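Local structure of beta-N-acetylglucosaminidase-like protein Glycoside hydrolase family 20 (Flavobacterium johnsoniae, 6YHH) at residues 25-30 with 56-61; 150-155 with 451-456; 377-382 with 403-408; 588-593 with 629-634. The protein probably removes N-acetylglucosamine units from chitin-derived oligosaccharides, acting as a family 20 beta-N-acetylhexosaminidase in bacterial chitin degradation. One frame throughout, in Å; residues are numbered along the deposited sequence.

Interaction 1: 25-30 with 56-61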
loop_
_atom_site.group_PDB
_atom_site.type_symbol
_atom_site.label_atom_id
_atom_site.label_comp_id
_atom_site.label_asym_id
_atom_site.label_seq_id
_atom_site.Cartn_x
_atom_site.Cartn_y
_atom_site.Cartn_z
ATOM N N LEU A 25 1.582 26.716 16.360
ATOM C CA LEU A 25 1.010 25.441 16.782
ATOM C C LEU A 25 1.808 24.874 17.974
ATOM O O LEU A 25 3.080 24.838 17.958
ATOM C CB LEU A 25 1.062 24.417 15.625
ATOM C CG LEU A 25 -0.156 24.122 14.849
ATOM C CD1 LEU A 25 0.287 23.116 13.755
ATOM C CD2 LEU A 25 -1.248 23.515 15.705
ATOM N N THR A 26 1.066 24.529 19.008
ATOM C CA THR A 26 1.639 24.035 20.244
ATOM C C THR A 26 0.812 22.882 20.725
ATOM O O THR A 26 -0.234 22.553 20.196
ATOM C CB THR A 26 1.520 25.083 21.386
ATOM O OG1 THR A 26 0.169 25.212 21.797
ATOM C CG2 THR A 26 2.114 26.397 20.913
ATOM N N LYS A 27 1.273 22.296 21.834
ATOM C CA LYS A 27 0.556 21.234 22.474
ATOM C C LYS A 27 -0.797 21.623 23.088
ATOM O O LYS A 27 -1.611 20.772 23.442
ATOM C CB LYS A 27 1.482 20.564 23.529
ATOM C CG LYS A 27 1.195 19.067 23.707
ATOM C CD LYS A 27 2.328 18.437 24.469
ATOM C CE LYS A 27 1.852 17.105 24.946
ATOM N NZ LYS A 27 2.110 16.121 23.917
ATOM N N ASN A 28 -1.105 22.918 23.122
ATOM C CA ASN A 28 -2.410 23.415 23.562
ATOM C C ASN A 28 -3.477 23.293 22.494
ATOM O O ASN A 28 -4.660 23.469 22.753
ATOM C CB ASN A 28 -2.324 24.925 23.984
ATOM C CG ASN A 28 -3.570 25.368 24.737
ATOM O OD1 ASN A 28 -3.998 24.658 25.674
ATOM N ND2 ASN A 28 -4.211 26.502 24.312
ATOM N N PHE A 29 -3.049 23.037 21.244
ATOM C CA PHE A 29 -4.001 22.935 20.163
ATOM C C PHE A 29 -5.106 21.903 20.312
ATOM O O PHE A 29 -4.851 20.693 20.555
ATOM C CB PHE A 29 -3.272 22.715 18.857
ATOM C CG PHE A 29 -4.142 22.832 17.616
ATOM C CD1 PHE A 29 -4.434 24.084 17.081
ATOM C CD2 PHE A 29 -4.632 21.722 16.966
ATOM C CE1 PHE A 29 -5.210 24.180 15.947
ATOM C CE2 PHE A 29 -5.387 21.844 15.787
ATOM C CZ PHE A 29 -5.706 23.082 15.319
ATOM N N LYS A 30 -6.328 22.393 20.150
ATOM C CA LYS A 30 -7.531 21.616 20.145
ATOM C C LYS A 30 -8.546 22.131 19.137
ATOM O O LYS A 30 -8.460 23.299 18.692
ATOM C CB LYS A 30 -8.175 21.628 21.590
ATOM C CG LYS A 30 -7.350 20.966 22.668
ATOM C CD LYS A 30 -8.052 20.948 24.037
ATOM C CE LYS A 30 -7.716 22.219 24.853
ATOM N NZ LYS A 30 -6.294 22.697 25.129
ATOM N N THR A 56 3.726 17.211 12.264
ATOM C CA THR A 56 4.302 18.106 13.264
ATOM C C THR A 56 4.915 17.479 14.485
ATOM O O THR A 56 5.761 18.144 15.168
ATOM C CB THR A 56 3.272 19.123 13.764
ATOM O OG1 THR A 56 2.118 18.497 14.349
ATOM C CG2 THR A 56 2.848 20.015 12.642
ATOM N N GLY A 57 4.454 16.258 14.833
ATOM C CA GLY A 57 5.096 15.554 15.945
ATOM C C GLY A 57 4.766 16.191 17.297
ATOM O O GLY A 57 5.564 16.014 18.265
ATOM N N ILE A 58 3.612 16.815 17.411
ATOM C CA ILE A 58 3.249 17.541 18.629
ATOM C C ILE A 58 2.679 16.643 19.697
ATOM O O ILE A 58 2.946 16.890 20.874
ATOM C CB ILE A 58 2.380 18.764 18.296
ATOM C CG1 ILE A 58 3.271 19.769 17.563
ATOM C CG2 ILE A 58 1.749 19.316 19.605
ATOM C CD1 ILE A 58 2.575 20.971 16.982
ATOM N N PHE A 59 1.959 15.601 19.305
ATOM C CA PHE A 59 1.205 14.688 20.179
ATOM C C PHE A 59 0.030 15.433 20.812
ATOM O O PHE A 59 0.019 15.735 22.025
ATOM C CB PHE A 59 2.112 14.014 21.235
ATOM C CG PHE A 59 3.077 12.973 20.670
ATOM C CD1 PHE A 59 4.110 13.289 19.810
ATOM C CD2 PHE A 59 2.914 11.660 21.049
ATOM C CE1 PHE A 59 4.987 12.308 19.336
ATOM C CE2 PHE A 59 3.786 10.696 20.549
ATOM C CZ PHE A 59 4.761 11.028 19.678
ATOM N N PHE A 60 -0.946 15.756 19.987
ATOM C CA PHE A 60 -2.125 16.537 20.435
ATOM C C PHE A 60 -2.886 15.762 21.492
ATOM O O PHE A 60 -2.935 14.526 21.489
ATOM C CB PHE A 60 -3.039 16.834 19.219
ATOM C CG PHE A 60 -2.384 17.722 18.194
ATOM C CD1 PHE A 60 -1.814 18.873 18.563
ATOM C CD2 PHE A 60 -2.398 17.388 16.825
ATOM C CE1 PHE A 60 -1.248 19.737 17.655
ATOM C CE2 PHE A 60 -1.870 18.259 15.916
ATOM C CZ PHE A 60 -1.233 19.394 16.307
ATOM N N GLU A 61 -3.547 16.506 22.362
ATOM C CA GLU A 61 -4.380 15.897 23.429
ATOM C C GLU A 61 -5.538 15.086 22.987
ATOM O O GLU A 61 -5.830 14.081 23.580
ATOM C CB GLU A 61 -4.899 17.000 24.423
HETATM O O HOH W 1 -3.219 19.328 22.143
#
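Two carbonyl bonds to one ammonium group carry the polar part of this loop-to-loop contact. The K27 chain is extended, then turns at its last torsion (chi4 88°), bringing NZ to F59 O at 2.8 Å and I58 O at 3.2 Å, each in the carbonyl plane on a lone pair. One water bridges the segments, donating to K27 O and F29 O and accepting from E61 N at 2.8 Å. The turn T26-F29 is held from within: F29 N bonds T26 O, and T26 OG1 takes N28 N in an ST turn. In the apolar part L25 sets CB against I58 CD1 at 4.0 Å, and its CD2 nears F60 CZ at 4.2 Å; I58 CG2, anti to the backbone N, lies against K27 CA at 3.7 Å. F29 CB meets F60 CE1 at 3.8 Å, and their rings lie obliquely, planes 47° apart. D53 on helix 40-56 takes both F59 N and F60 N, and F59 meets Y547 of the second subunit. L25, F29 and F60 pack on L52 of that helix, and L25 also on F131 and F133 of strand 131-140, between which the loops after strand 21-24 and helix 40-56 meet.

Interaction 2: 150-155 with 451-456. With TRS (2-amino-2-hydroxymethyl-propane-1,3-diol), chain C.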
loop_
_atom_site.group_PDB
_atom_site.type_symbol
_atom_site.label_atom_id
_atom_site.label_comp_id
_atom_site.label_asym_id
_atom_site.label_seq_id
_atom_site.Cartn_x
_atom_site.Cartn_y
_atom_site.Cartn_z
ATOM N N MET A 150 -12.747 9.364 -12.662
ATOM C CA MET A 150 -13.228 8.059 -13.073
ATOM C C MET A 150 -12.127 7.026 -12.822
ATOM O O MET A 150 -11.019 7.203 -13.288
ATOM C CB MET A 150 -13.634 8.010 -14.513
ATOM C CG MET A 150 -14.375 6.728 -14.834
ATOM S SD MET A 150 -14.293 6.274 -16.566
ATOM C CE MET A 150 -12.595 5.693 -16.435
ATOM N N LEU A 151 -12.461 5.945 -12.142
ATOM C CA LEU A 151 -11.530 4.774 -11.980
ATOM C C LEU A 151 -12.038 3.570 -12.764
ATOM O O LEU A 151 -13.209 3.163 -12.593
ATOM C CB LEU A 151 -11.409 4.384 -10.517
ATOM C CG LEU A 151 -10.476 3.209 -10.125
ATOM C CD1 LEU A 151 -9.886 3.407 -8.699
ATOM C CD2 LEU A 151 -11.190 1.884 -10.199
ATOM N N ASP A 152 -11.237 3.113 -13.709
ATOM C CA ASP A 152 -11.529 1.875 -14.529
ATOM C C ASP A 152 -11.110 0.674 -13.731
ATOM O O ASP A 152 -9.896 0.419 -13.505
ATOM C CB ASP A 152 -10.770 2.003 -15.831
ATOM C CG ASP A 152 -10.834 0.813 -16.734
ATOM O OD1 ASP A 152 -11.478 -0.244 -16.416
ATOM O OD2 ASP A 152 -10.162 0.900 -17.801
ATOM N N ALA A 153 -12.099 -0.053 -13.204
ATOM C CA ALA A 153 -11.791 -1.253 -12.442
ATOM C C ALA A 153 -11.843 -2.535 -13.311
ATOM O O ALA A 153 -11.598 -3.644 -12.826
ATOM C CB ALA A 153 -12.769 -1.380 -11.282
ATOM N N SER A 154 -12.123 -2.383 -14.610
ATOM C CA SER A 154 -12.253 -3.535 -15.491
ATOM C C SER A 154 -10.889 -3.962 -16.131
ATOM O O SER A 154 -10.538 -5.134 -16.126
ATOM C CB SER A 154 -13.289 -3.247 -16.609
ATOM O OG SER A 154 -13.348 -4.304 -17.547
ATOM N N ARG A 155 -10.197 -3.007 -16.752
ATOM C CA ARG A 155 -9.006 -3.375 -17.496
ATOM C C ARG A 155 -7.955 -4.007 -16.544
ATOM O O ARG A 155 -7.515 -5.113 -16.733
ATOM C CB ARG A 155 -8.447 -2.167 -18.236
ATOM C CG ARG A 155 -9.170 -1.871 -19.556
ATOM C CD ARG A 155 -10.671 -1.824 -19.475
ATOM N NE ARG A 155 -11.276 -1.490 -20.790
ATOM C CZ ARG A 155 -11.317 -0.280 -21.311
ATOM N NH1 ARG A 155 -10.885 0.795 -20.634
ATOM N NH2 ARG A 155 -11.698 -0.108 -22.550
ATOM N N TRP A 451 -8.403 5.364 -17.160
ATOM C CA TRP A 451 -8.479 4.089 -17.863
ATOM C C TRP A 451 -7.250 3.224 -17.478
ATOM O O TRP A 451 -6.149 3.751 -17.330
ATOM C CB TRP A 451 -8.576 4.263 -19.327
ATOM C CG TRP A 451 -9.696 5.145 -19.757
ATOM C CD1 TRP A 451 -9.622 6.460 -20.096
ATOM C CD2 TRP A 451 -11.089 4.843 -19.670
ATOM N NE1 TRP A 451 -10.895 6.980 -20.324
ATOM C CE2 TRP A 451 -11.801 6.016 -20.012
ATOM C CE3 TRP A 451 -11.790 3.721 -19.317
ATOM C CZ2 TRP A 451 -13.194 6.031 -20.140
ATOM C CZ3 TRP A 451 -13.160 3.725 -19.439
ATOM C CH2 TRP A 451 -13.853 4.852 -19.825
ATOM N N THR A 452 -7.469 1.917 -17.262
ATOM C CA THR A 452 -6.408 1.075 -16.662
ATOM C C THR A 452 -5.835 -0.042 -17.508
ATOM O O THR A 452 -5.183 -0.936 -16.952
ATOM C CB THR A 452 -6.845 0.576 -15.286
ATOM O OG1 THR A 452 -8.056 -0.205 -15.379
ATOM C CG2 THR A 452 -7.026 1.671 -14.310
ATOM N N GLU A 453 -5.875 0.093 -18.836
ATOM C CA GLU A 453 -5.150 -0.844 -19.688
ATOM C C GLU A 453 -3.716 -1.024 -19.257
ATOM O O GLU A 453 -3.190 -2.171 -19.274
ATOM C CB GLU A 453 -5.116 -0.405 -21.116
ATOM C CG GLU A 453 -6.457 -0.408 -21.861
ATOM C CD GLU A 453 -7.330 0.787 -21.760
ATOM O OE1 GLU A 453 -7.181 1.589 -20.792
ATOM O OE2 GLU A 453 -8.143 0.949 -22.729
ATOM N N LEU A 454 -3.038 0.104 -18.915
ATOM C CA LEU A 454 -1.650 0.117 -18.664
ATOM C C LEU A 454 -1.268 0.565 -17.235
ATOM O O LEU A 454 -0.192 1.130 -17.041
ATOM C CB LEU A 454 -0.912 1.004 -19.688
ATOM C CG LEU A 454 -1.182 0.672 -21.168
ATOM C CD1 LEU A 454 -0.527 1.690 -22.161
ATOM C CD2 LEU A 454 -0.790 -0.798 -21.513
ATOM N N ALA A 455 -2.159 0.338 -16.293
ATOM C CA ALA A 455 -1.905 0.668 -14.879
ATOM C C ALA A 455 -2.406 -0.443 -13.992
ATOM O O ALA A 455 -3.590 -0.706 -13.924
ATOM C CB ALA A 455 -2.529 1.965 -14.524
ATOM N N THR A 456 -1.500 -0.984 -13.216
ATOM C CA THR A 456 -1.830 -2.001 -12.198
ATOM C C THR A 456 -2.159 -1.299 -10.920
ATOM O O THR A 456 -1.954 -0.100 -10.799
ATOM C CB THR A 456 -0.599 -2.875 -11.959
ATOM O OG1 THR A 456 0.489 -2.004 -11.567
ATOM C CG2 THR A 456 -0.215 -3.646 -13.244
HETATM C C TRS C . -11.391 4.163 -23.833
HETATM C C1 TRS C . -10.935 5.474 -23.343
HETATM C C2 TRS C . -12.480 3.702 -22.872
HETATM C C3 TRS C . -10.248 3.183 -23.835
HETATM N N TRS C . -11.888 4.262 -25.230
HETATM O O1 TRS C . -10.021 6.045 -24.283
HETATM O O2 TRS C . -12.815 2.395 -23.156
HETATM O O3 TRS C . -9.661 3.114 -22.551
#
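A Tris molecule, probably from the crystallisation liquor, is gripped where the two segments meet. R155 NH2 bonds its O2 at 2.8 Å and R155 NH1 its O3 at 3.2 Å; O3 in turn donates to E453 OE2 at 2.7 Å, and Y538 OH also bonds the molecule. Tris C1 and C2 lie over one face of the W451 indole. Over the opposite face comes M150, bent at chi3 (76°) so that CE stands 3.4 Å from the centroid of the six-membered ring, almost on its normal, with SD over the same face: a CH-pi and Met-aromatic contact. E453 OE2 lies 3.5 Å from R155 NH1 but above the guanidinium plane, so only charge links them. Behind this shell D152 does the positioning. Its OD2 takes R155 NH1 at 2.9 Å, in the guanidinium plane, and T452 N at 2.9 Å, nearly straight at 172°. OD1 accepts S154 N, an Asx turn, and R155 N, which extends it to an Asx motif. T452 OG1 donates to D152 O. Q186 takes R155 NE, and R155 lies near E317, the predicted proton donor, consistent with a sugar-binding pocket as in family 20 relatives. D152 ends strand 146-152 and W451 directly follows the parallel strand 443-450; strand 177-184 flanks the former with H181 edge-to-face on W451, and F460 of helix 460-464 touches T452.

Interaction 3: 377-382 with 403-408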
loop_
_atom_site.group_PDB
_atom_site.type_symbol
_atom_site.label_atom_id
_atom_site.label_comp_id
_atom_site.label_asym_id
_atom_site.label_seq_id
_atom_site.Cartn_x
_atom_site.Cartn_y
_atom_site.Cartn_z
ATOM N N GLU A 377 -33.415 15.011 -19.947
ATOM C CA GLU A 377 -33.015 14.759 -18.558
ATOM C C GLU A 377 -31.741 13.866 -18.483
ATOM O O GLU A 377 -31.234 13.681 -17.393
ATOM C CB GLU A 377 -34.107 14.066 -17.788
ATOM C CG GLU A 377 -35.401 14.919 -17.765
ATOM C CD GLU A 377 -36.534 14.204 -17.058
ATOM O OE1 GLU A 377 -37.673 14.079 -17.593
ATOM O OE2 GLU A 377 -36.278 13.759 -15.933
ATOM N N ALA A 378 -31.307 13.295 -19.581
ATOM C CA ALA A 378 -29.999 12.490 -19.590
ATOM C C ALA A 378 -28.810 13.438 -19.498
ATOM O O ALA A 378 -28.759 14.536 -20.116
ATOM C CB ALA A 378 -29.872 11.667 -20.835
ATOM N N ILE A 379 -27.821 13.021 -18.695
ATOM C CA ILE A 379 -26.534 13.728 -18.672
ATOM C C ILE A 379 -25.587 13.201 -19.732
ATOM O O ILE A 379 -25.417 11.956 -19.872
ATOM C CB ILE A 379 -25.925 13.608 -17.297
ATOM C CG1 ILE A 379 -26.909 14.191 -16.314
ATOM C CG2 ILE A 379 -24.609 14.352 -17.227
ATOM C CD1 ILE A 379 -26.548 14.043 -14.916
ATOM N N VAL A 380 -24.992 14.112 -20.521
ATOM C CA VAL A 380 -24.158 13.745 -21.658
ATOM C C VAL A 380 -22.704 13.857 -21.196
ATOM O O VAL A 380 -22.320 14.920 -20.692
ATOM C CB VAL A 380 -24.425 14.655 -22.872
ATOM C CG1 VAL A 380 -23.403 14.445 -24.025
ATOM C CG2 VAL A 380 -25.793 14.331 -23.389
ATOM N N HIS A 381 -21.915 12.799 -21.404
ATOM C CA HIS A 381 -20.533 12.793 -20.984
ATOM C C HIS A 381 -19.660 12.994 -22.227
ATOM O O HIS A 381 -19.484 12.097 -23.040
ATOM C CB HIS A 381 -20.251 11.483 -20.235
ATOM C CG HIS A 381 -19.049 11.538 -19.368
ATOM N ND1 HIS A 381 -18.798 10.558 -18.446
ATOM C CD2 HIS A 381 -18.021 12.435 -19.278
ATOM C CE1 HIS A 381 -17.685 10.842 -17.794
ATOM N NE2 HIS A 381 -17.167 11.957 -18.292
ATOM N N SER A 382 -19.138 14.221 -22.371
ATOM C CA SER A 382 -18.359 14.622 -23.506
ATOM C C SER A 382 -16.907 14.164 -23.381
ATOM O O SER A 382 -16.177 14.641 -22.500
ATOM C CB SER A 382 -18.404 16.161 -23.623
ATOM O OG SER A 382 -17.623 16.635 -24.714
ATOM N N GLY A 403 -29.917 21.378 -25.009
ATOM C CA GLY A 403 -30.665 21.260 -23.802
ATOM C C GLY A 403 -30.260 20.251 -22.741
ATOM O O GLY A 403 -31.013 20.043 -21.777
ATOM N N TYR A 404 -29.058 19.660 -22.911
ATOM C CA TYR A 404 -28.570 18.560 -22.077
ATOM C C TYR A 404 -27.472 19.004 -21.133
ATOM O O TYR A 404 -26.552 19.733 -21.506
ATOM C CB TYR A 404 -28.023 17.431 -22.941
ATOM C CG TYR A 404 -28.989 16.832 -23.902
ATOM C CD1 TYR A 404 -29.182 17.393 -25.156
ATOM C CD2 TYR A 404 -29.735 15.682 -23.576
ATOM C CE1 TYR A 404 -30.092 16.862 -26.051
ATOM C CE2 TYR A 404 -30.613 15.117 -24.488
ATOM C CZ TYR A 404 -30.796 15.736 -25.701
ATOM O OH TYR A 404 -31.718 15.156 -26.568
ATOM N N LYS A 405 -27.595 18.606 -19.871
ATOM C CA LYS A 405 -26.520 18.826 -18.917
ATOM C C LYS A 405 -25.331 17.964 -19.297
ATOM O O LYS A 405 -25.565 16.872 -19.792
ATOM C CB LYS A 405 -26.943 18.446 -17.547
ATOM C CG LYS A 405 -28.081 19.289 -17.033
ATOM C CD LYS A 405 -28.471 19.049 -15.612
ATOM C CE LYS A 405 -29.075 17.679 -15.340
ATOM N NZ LYS A 405 -30.299 17.514 -16.202
ATOM N N THR A 406 -24.136 18.518 -19.134
ATOM C CA THR A 406 -22.931 17.864 -19.678
ATOM C C THR A 406 -21.776 17.879 -18.677
ATOM O O THR A 406 -21.638 18.804 -17.947
ATOM C CB THR A 406 -22.532 18.545 -21.002
ATOM O OG1 THR A 406 -23.629 18.395 -21.949
ATOM C CG2 THR A 406 -21.426 17.891 -21.667
ATOM N N VAL A 407 -20.920 16.870 -18.778
ATOM C CA VAL A 407 -19.662 16.797 -18.033
ATOM C C VAL A 407 -18.565 16.584 -19.043
ATOM O O VAL A 407 -18.715 15.759 -19.949
ATOM C CB VAL A 407 -19.688 15.553 -17.052
ATOM C CG1 VAL A 407 -18.333 15.356 -16.369
ATOM C CG2 VAL A 407 -20.746 15.736 -15.977
ATOM N N LEU A 408 -17.468 17.346 -18.908
ATOM C CA LEU A 408 -16.345 17.280 -19.818
ATOM C C LEU A 408 -15.287 16.306 -19.262
ATOM O O LEU A 408 -14.731 16.486 -18.166
ATOM C CB LEU A 408 -15.733 18.620 -20.040
ATOM C CG LEU A 408 -14.670 18.609 -21.122
ATOM C CD1 LEU A 408 -15.188 18.210 -22.492
ATOM C CD2 LEU A 408 -13.807 19.869 -21.253
HETATM O O HOH W 2 -31.551 15.116 -15.192
HETATM O O HOH W 3 -29.670 16.775 -18.936
#
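K405 O receives the straightest of the three backbone bonds that join these segments, and two hydrogens reach it: V380 N at 2.9 Å, in the carbonyl plane and at 173°, and the CA hydrogen of I379 as a weaker C-H...O contact. The parallel ladder continues with V407 N on V380 O at 3.1 Å, a carbonyl that T406 CA also approaches, and with S382 N on V407 O at 2.9 Å. Water adds further links. The K405 chain folds back at chi3 and chi4 (-67° and -59°), and its NZ donates to two waters: one donates to E377 O, and the other lies 2.7 Å from A378 O and also accepts K405 N at 2.9 Å. On the face carrying V380 and T406, V380 CG2 packs on Y404 CB at 3.8 Å, and S382 OG lies beside L408 CD1. T406 and S382 press on L396 of helix 394-401, the crossover helix of this beta-alpha-beta unit, and S382 OG bonds S395. The other face, with H381 and V407, looks into the barrel. There H381 CD2 lies 3.5 Å from V407 O, and the imidazole is fixed by S409 at NE2 and H312 at ND1 and stacks on W366. The chemistry divides accordingly: backbone bonds set the register in the buried stretch, while the ammonium group of the partly exposed K405 and two waters bridge E377 and A378 to K405.

Interaction 4: 588-593 with 629-634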
loop_
_atom_site.group_PDB
_atom_site.type_symbol
_atom_site.label_atom_id
_atom_site.label_comp_id
_atom_site.label_asym_id
_atom_site.label_seq_id
_atom_site.Cartn_x
_atom_site.Cartn_y
_atom_site.Cartn_z
ATOM N N LYS A 588 25.470 26.156 -16.381
ATOM C CA LYS A 588 24.221 25.452 -15.938
ATOM C C LYS A 588 23.828 24.410 -16.966
ATOM O O LYS A 588 23.396 23.313 -16.571
ATOM C CB LYS A 588 23.094 26.462 -15.626
ATOM C CG LYS A 588 23.304 27.159 -14.256
ATOM C CD LYS A 588 22.168 28.168 -13.908
ATOM N N VAL A 589 24.025 24.713 -18.241
ATOM C CA VAL A 589 23.676 23.757 -19.306
ATOM C C VAL A 589 24.694 22.607 -19.261
ATOM O O VAL A 589 24.347 21.427 -19.293
ATOM C CB VAL A 589 23.658 24.405 -20.690
ATOM C CG1 VAL A 589 23.477 23.376 -21.767
ATOM C CG2 VAL A 589 22.585 25.463 -20.735
ATOM N N ALA A 590 25.985 22.923 -19.197
ATOM C CA ALA A 590 27.028 21.931 -19.174
ATOM C C ALA A 590 26.864 20.948 -17.985
ATOM O O ALA A 590 27.240 19.778 -18.141
ATOM C CB ALA A 590 28.396 22.630 -19.102
ATOM N N ALA A 591 26.358 21.421 -16.822
ATOM C CA ALA A 591 26.197 20.590 -15.657
ATOM C C ALA A 591 25.294 19.364 -15.986
ATOM O O ALA A 591 25.535 18.267 -15.462
ATOM C CB ALA A 591 25.604 21.347 -14.495
ATOM N N PHE A 592 24.320 19.569 -16.863
ATOM C CA PHE A 592 23.392 18.443 -17.222
ATOM C C PHE A 592 24.122 17.443 -18.050
ATOM O O PHE A 592 23.982 16.247 -17.852
ATOM C CB PHE A 592 22.170 18.971 -18.001
ATOM C CG PHE A 592 21.177 19.649 -17.117
ATOM C CD1 PHE A 592 20.177 18.906 -16.410
ATOM C CD2 PHE A 592 21.201 21.023 -16.961
ATOM C CE1 PHE A 592 19.233 19.585 -15.616
ATOM C CE2 PHE A 592 20.307 21.668 -16.151
ATOM C CZ PHE A 592 19.329 20.958 -15.454
ATOM N N PHE A 593 24.957 17.916 -18.968
ATOM C CA PHE A 593 25.741 16.982 -19.771
ATOM C C PHE A 593 26.697 16.156 -18.936
ATOM O O PHE A 593 26.810 14.912 -19.118
ATOM C CB PHE A 593 26.532 17.732 -20.852
ATOM C CG PHE A 593 25.683 18.521 -21.792
ATOM C CD1 PHE A 593 24.426 18.046 -22.222
ATOM C CD2 PHE A 593 26.154 19.678 -22.356
ATOM C CE1 PHE A 593 23.643 18.794 -23.073
ATOM C CE2 PHE A 593 25.366 20.417 -23.215
ATOM C CZ PHE A 593 24.132 19.977 -23.574
ATOM N N GLU A 629 29.554 15.336 -26.879
ATOM C CA GLU A 629 29.853 16.215 -28.043
ATOM C C GLU A 629 29.410 17.674 -27.780
ATOM O O GLU A 629 30.141 18.699 -28.084
ATOM C CB GLU A 629 29.271 15.661 -29.334
ATOM C CG GLU A 629 29.752 16.386 -30.613
ATOM C CD GLU A 629 31.242 16.132 -30.857
ATOM O OE1 GLU A 629 31.704 14.997 -30.635
ATOM O OE2 GLU A 629 31.933 17.088 -31.285
ATOM N N LEU A 630 28.231 17.832 -27.169
ATOM C CA LEU A 630 27.754 19.132 -26.848
ATOM C C LEU A 630 28.634 19.838 -25.810
ATOM O O LEU A 630 28.704 21.093 -25.819
ATOM C CB LEU A 630 26.307 19.098 -26.364
ATOM C CG LEU A 630 25.343 18.734 -27.504
ATOM C CD1 LEU A 630 23.935 18.389 -27.007
ATOM C CD2 LEU A 630 25.215 19.844 -28.519
ATOM N N LEU A 631 29.272 19.112 -24.900
ATOM C CA LEU A 631 30.280 19.764 -24.043
ATOM C C LEU A 631 31.382 20.421 -24.924
ATOM O O LEU A 631 31.858 21.534 -24.633
ATOM C CB LEU A 631 30.916 18.770 -23.074
ATOM C CG LEU A 631 29.974 18.383 -21.903
ATOM C CD1 LEU A 631 30.590 17.220 -21.205
ATOM C CD2 LEU A 631 29.838 19.546 -20.935
ATOM N N LEU A 632 31.773 19.740 -25.983
ATOM C CA LEU A 632 32.813 20.327 -26.859
ATOM C C LEU A 632 32.243 21.471 -27.655
ATOM O O LEU A 632 32.900 22.510 -27.837
ATOM C CB LEU A 632 33.380 19.282 -27.793
ATOM C CG LEU A 632 34.065 18.114 -27.120
ATOM C CD1 LEU A 632 34.229 17.030 -28.137
ATOM C CD2 LEU A 632 35.403 18.507 -26.513
ATOM N N VAL A 633 31.023 21.343 -28.117
ATOM C CA VAL A 633 30.326 22.417 -28.819
ATOM C C VAL A 633 30.269 23.693 -27.954
ATOM O O VAL A 633 30.669 24.768 -28.410
ATOM C CB VAL A 633 28.913 22.021 -29.225
ATOM C CG1 VAL A 633 28.136 23.191 -29.762
ATOM C CG2 VAL A 633 28.887 20.933 -30.287
ATOM N N LEU A 634 29.829 23.572 -26.698
ATOM C CA LEU A 634 29.726 24.723 -25.792
ATOM C C LEU A 634 31.077 25.440 -25.598
ATOM O O LEU A 634 31.084 26.637 -25.378
ATOM C CB LEU A 634 29.144 24.365 -24.413
ATOM C CG LEU A 634 27.629 24.011 -24.271
ATOM C CD1 LEU A 634 27.268 23.611 -22.840
ATOM C CD2 LEU A 634 26.634 25.057 -24.716
#
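The F593 ring is the flat piece round which the leucines of 629-634 are arranged. L630 lays its CB over one face, 3.9 Å from the ring centroid and 28° off the normal, with the closest touch at F593 CE2 (3.5 Å). Its CD1 follows across CZ and CE1. L634 and L631 come at the rim instead: L634 CD1 meets F593 CE2 at 3.7 Å, and L631 CD2 lies in the plane of the ring. The L631 side chain slides past F593 in the opposite direction, so that L631 CG rests on F593 CB, also at 3.7 Å. One turn earlier A590 offers only a methyl, whose CB touches L631 CD2 at 3.9 Å and L634 CD1 at 4.0 Å. The V589 side chain crosses that of L634 at about a right angle, CG1 touching CD1. The axes of 588-593 and 629-634 run roughly antiparallel (159°), 9.7 Å apart at closest. L668 of helix 665-671 touches both F593 and L630, and Y577 of helix 565-579 lies against V589 and L634. No hydrogen bond or charge pair crosses between the two segments, which meet through shape fit, CH-pi contact and burial of carbon; just outside them K586 NZ makes a weak hydrogen bond to L634 O.

Interaction 1 comes first along the chain and interaction 4 last; interaction 3 lies in sequence between the two halves of interaction 2. Interaction 1 lies in domain 2, and its centre is 41 Å from that of interaction 2 and 47 Å from that of interaction 3. Interactions 2 and 3 share the catalytic TIM barrel and its curled sheet: their centres are 23 Å apart, nearest atoms about 6 Å, and strand 443-450 pairs with both 146-152 and 406-408. Interaction 2 thus brings together the ends of an early and a late barrel strand, while interaction 3 is a neighbouring-strand unit. Interaction 4, in the later helices, has its centre about 53 Å from that of interaction 3, across the chain's centre. Only interaction 2 lies beside the predicted catalytic glutamate.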